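Local structure of tRNA modification GTPase mnmE (Chlorobium tepidum, 3GEE) at residues 140-144 and 411-415. The protein is a homodimeric, potassium-dependent GTPase that probably works with MnmG to add a carboxymethylaminomethyl group to the wobble uridine of certain tRNAs. Numbering follows the deposited sequence.
Sequences LLQAE and SLRHY
Glu-144 reaches across to Arg-413 and His-414 and joins the first turns of two helices, 140-151 and 412-432, in the helical domain of MnmE; 266 residues, the G domain among them, lie between the two segments. The backbones stay well apart, with Leu-141 CA 9.2 Å from His-414 CA, and side chains bridge the gap. One carboxylate oxygen carries both polar bonds. OE2 of Glu-144 accepts a hydrogen bond from NE2 of His-414 at 2.8 Å, a fairly straight His-carboxylate bond (164°), on its syn side and tilted out of the carboxylate plane. From the other face of that plane, NH2 of Arg-413 closes a salt bridge to OE2 of Glu-144 at 2.7 Å, almost in line with the C-O bond. Both donors use the edge of their flat group, and the imidazole stands nearly perpendicular to the carboxylate (83°). Arg-413 leaves its helix with CG anti to the backbone N and bends at chi3 (64°), which turns the guanidinium back to the acid. Its NH1 and NH2 also bond to the carbonyls of Gln-454 and Ile-455, so the acid and the end of helix 441-456 together fix its orientation. The tightly packed part lies beside this polar link: buried Leu-140 lays CD1 over one guanidinium face, and CD2 of Leu-141 makes a CH-pi contact with the imidazole, 3.9 Å from its centroid. Leu-465 and Ile-468 of helix 464-469 pack on Leu-140, while Leu-169 and Leu-173 of helix 168-177 pack on Leu-141. Toward partly exposed Ser-411, the N-cap residue of its helix, the contact is looser. Ser-411 OG sits over the centre of the imidazole face opposite Leu-141, and its approach to Glu-144 OE1 stops at 4.1 Å.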
loop_
_atom_site.group_PDB
_atom_site.type_symbol
_atom_site.label_atom_id
_atom_site.label_comp_id
_atom_site.label_asym_id
_atom_site.label_seq_id
_atom_site.Cartn_x
_atom_site.Cartn_y
_atom_site.Cartn_z
ATOM N N LEU A 140 -6.074 19.933 -17.562
ATOM C CA LEU A 140 -6.815 19.887 -16.298
ATOM C C LEU A 140 -7.770 18.714 -16.196
ATOM O O LEU A 140 -7.867 18.085 -15.141
ATOM C CB LEU A 140 -7.580 21.185 -16.039
ATOM C CG LEU A 140 -7.057 22.081 -14.917
ATOM C CD1 LEU A 140 -8.146 23.051 -14.492
ATOM C CD2 LEU A 140 -6.580 21.261 -13.719
ATOM N N LEU A 141 -8.476 18.427 -17.287
ATOM C CA LEU A 141 -9.350 17.263 -17.336
ATOM C C LEU A 141 -8.548 15.996 -17.055
ATOM O O LEU A 141 -8.893 15.215 -16.162
ATOM C CB LEU A 141 -10.053 17.158 -18.690
ATOM C CG LEU A 141 -11.222 18.101 -18.986
ATOM C CD1 LEU A 141 -11.699 17.885 -20.411
ATOM C CD2 LEU A 141 -12.379 17.908 -17.999
ATOM N N GLN A 142 -7.462 15.821 -17.808
ATOM C CA GLN A 142 -6.605 14.652 -17.687
ATOM C C GLN A 142 -5.974 14.578 -16.305
ATOM O O GLN A 142 -5.881 13.500 -15.719
ATOM C CB GLN A 142 -5.526 14.668 -18.759
ATOM C CG GLN A 142 -6.030 14.378 -20.162
ATOM C CD GLN A 142 -4.941 14.529 -21.208
ATOM O OE1 GLN A 142 -4.382 15.614 -21.391
ATOM N NE2 GLN A 142 -4.629 13.436 -21.898
ATOM N N ALA A 143 -5.552 15.728 -15.787
ATOM C CA ALA A 143 -5.049 15.814 -14.419
ATOM C C ALA A 143 -6.078 15.271 -13.418
ATOM O O ALA A 143 -5.780 14.353 -12.647
ATOM C CB ALA A 143 -4.663 17.254 -14.078
ATOM N N GLU A 144 -7.289 15.828 -13.460
ATOM C CA GLU A 144 -8.377 15.406 -12.584
ATOM C C GLU A 144 -8.698 13.930 -12.786
ATOM O O GLU A 144 -9.042 13.228 -11.833
ATOM C CB GLU A 144 -9.631 16.244 -12.835
ATOM C CG GLU A 144 -9.514 17.697 -12.432
ATOM C CD GLU A 144 -10.846 18.414 -12.470
ATOM O OE1 GLU A 144 -11.622 18.278 -11.499
ATOM O OE2 GLU A 144 -11.119 19.119 -13.466
ATOM N N SER A 411 -18.180 16.539 -12.494
ATOM C CA SER A 411 -17.582 17.667 -11.776
ATOM C C SER A 411 -18.322 18.996 -11.974
ATOM O O SER A 411 -18.364 19.564 -13.073
ATOM C CB SER A 411 -16.082 17.797 -12.094
ATOM O OG SER A 411 -15.628 19.131 -11.957
ATOM N N LEU A 412 -18.900 19.471 -10.877
ATOM C CA LEU A 412 -19.572 20.760 -10.815
ATOM C C LEU A 412 -18.821 21.856 -11.588
ATOM O O LEU A 412 -19.428 22.595 -12.377
ATOM C CB LEU A 412 -19.750 21.150 -9.345
ATOM C CG LEU A 412 -20.508 22.411 -8.941
ATOM C CD1 LEU A 412 -22.003 22.265 -9.195
ATOM C CD2 LEU A 412 -20.236 22.691 -7.475
ATOM N N ARG A 413 -17.507 21.945 -11.371
ATOM C CA ARG A 413 -16.688 22.994 -11.979
ATOM C C ARG A 413 -16.921 23.123 -13.484
ATOM O O ARG A 413 -17.182 24.228 -13.982
ATOM C CB ARG A 413 -15.202 22.767 -11.690
ATOM C CG ARG A 413 -14.300 23.921 -12.121
ATOM C CD ARG A 413 -12.833 23.580 -11.909
ATOM N NE ARG A 413 -12.397 22.459 -12.741
ATOM C CZ ARG A 413 -11.872 22.584 -13.960
ATOM N NH1 ARG A 413 -11.717 23.789 -14.500
ATOM N NH2 ARG A 413 -11.500 21.505 -14.640
ATOM N N HIS A 414 -16.838 21.995 -14.193
ATOM C CA HIS A 414 -17.041 21.968 -15.642
ATOM C C HIS A 414 -18.464 22.379 -16.003
ATOM O O HIS A 414 -18.668 23.225 -16.877
ATOM C CB HIS A 414 -16.751 20.585 -16.222
ATOM C CG HIS A 414 -15.585 19.886 -15.592
ATOM N ND1 HIS A 414 -15.446 18.513 -15.613
ATOM C CD2 HIS A 414 -14.514 20.365 -14.911
ATOM C CE1 HIS A 414 -14.332 18.178 -14.985
ATOM N NE2 HIS A 414 -13.750 19.283 -14.546
ATOM N N TYR A 415 -19.432 21.777 -15.313
ATOM C CA TYR A 415 -20.852 22.064 -15.513
ATOM C C TYR A 415 -21.103 23.567 -15.476
ATOM O O TYR A 415 -21.574 24.143 -16.459
ATOM C CB TYR A 415 -21.677 21.327 -14.452
ATOM C CG TYR A 415 -23.167 21.608 -14.425
ATOM C CD1 TYR A 415 -24.014 21.134 -15.431
ATOM C CD2 TYR A 415 -23.738 22.313 -13.363
ATOM C CE1 TYR A 415 -25.393 21.381 -15.391
ATOM C CE2 TYR A 415 -25.114 22.564 -13.310
ATOM C CZ TYR A 415 -25.933 22.096 -14.323
ATOM O OH TYR A 415 -27.288 22.344 -14.260
#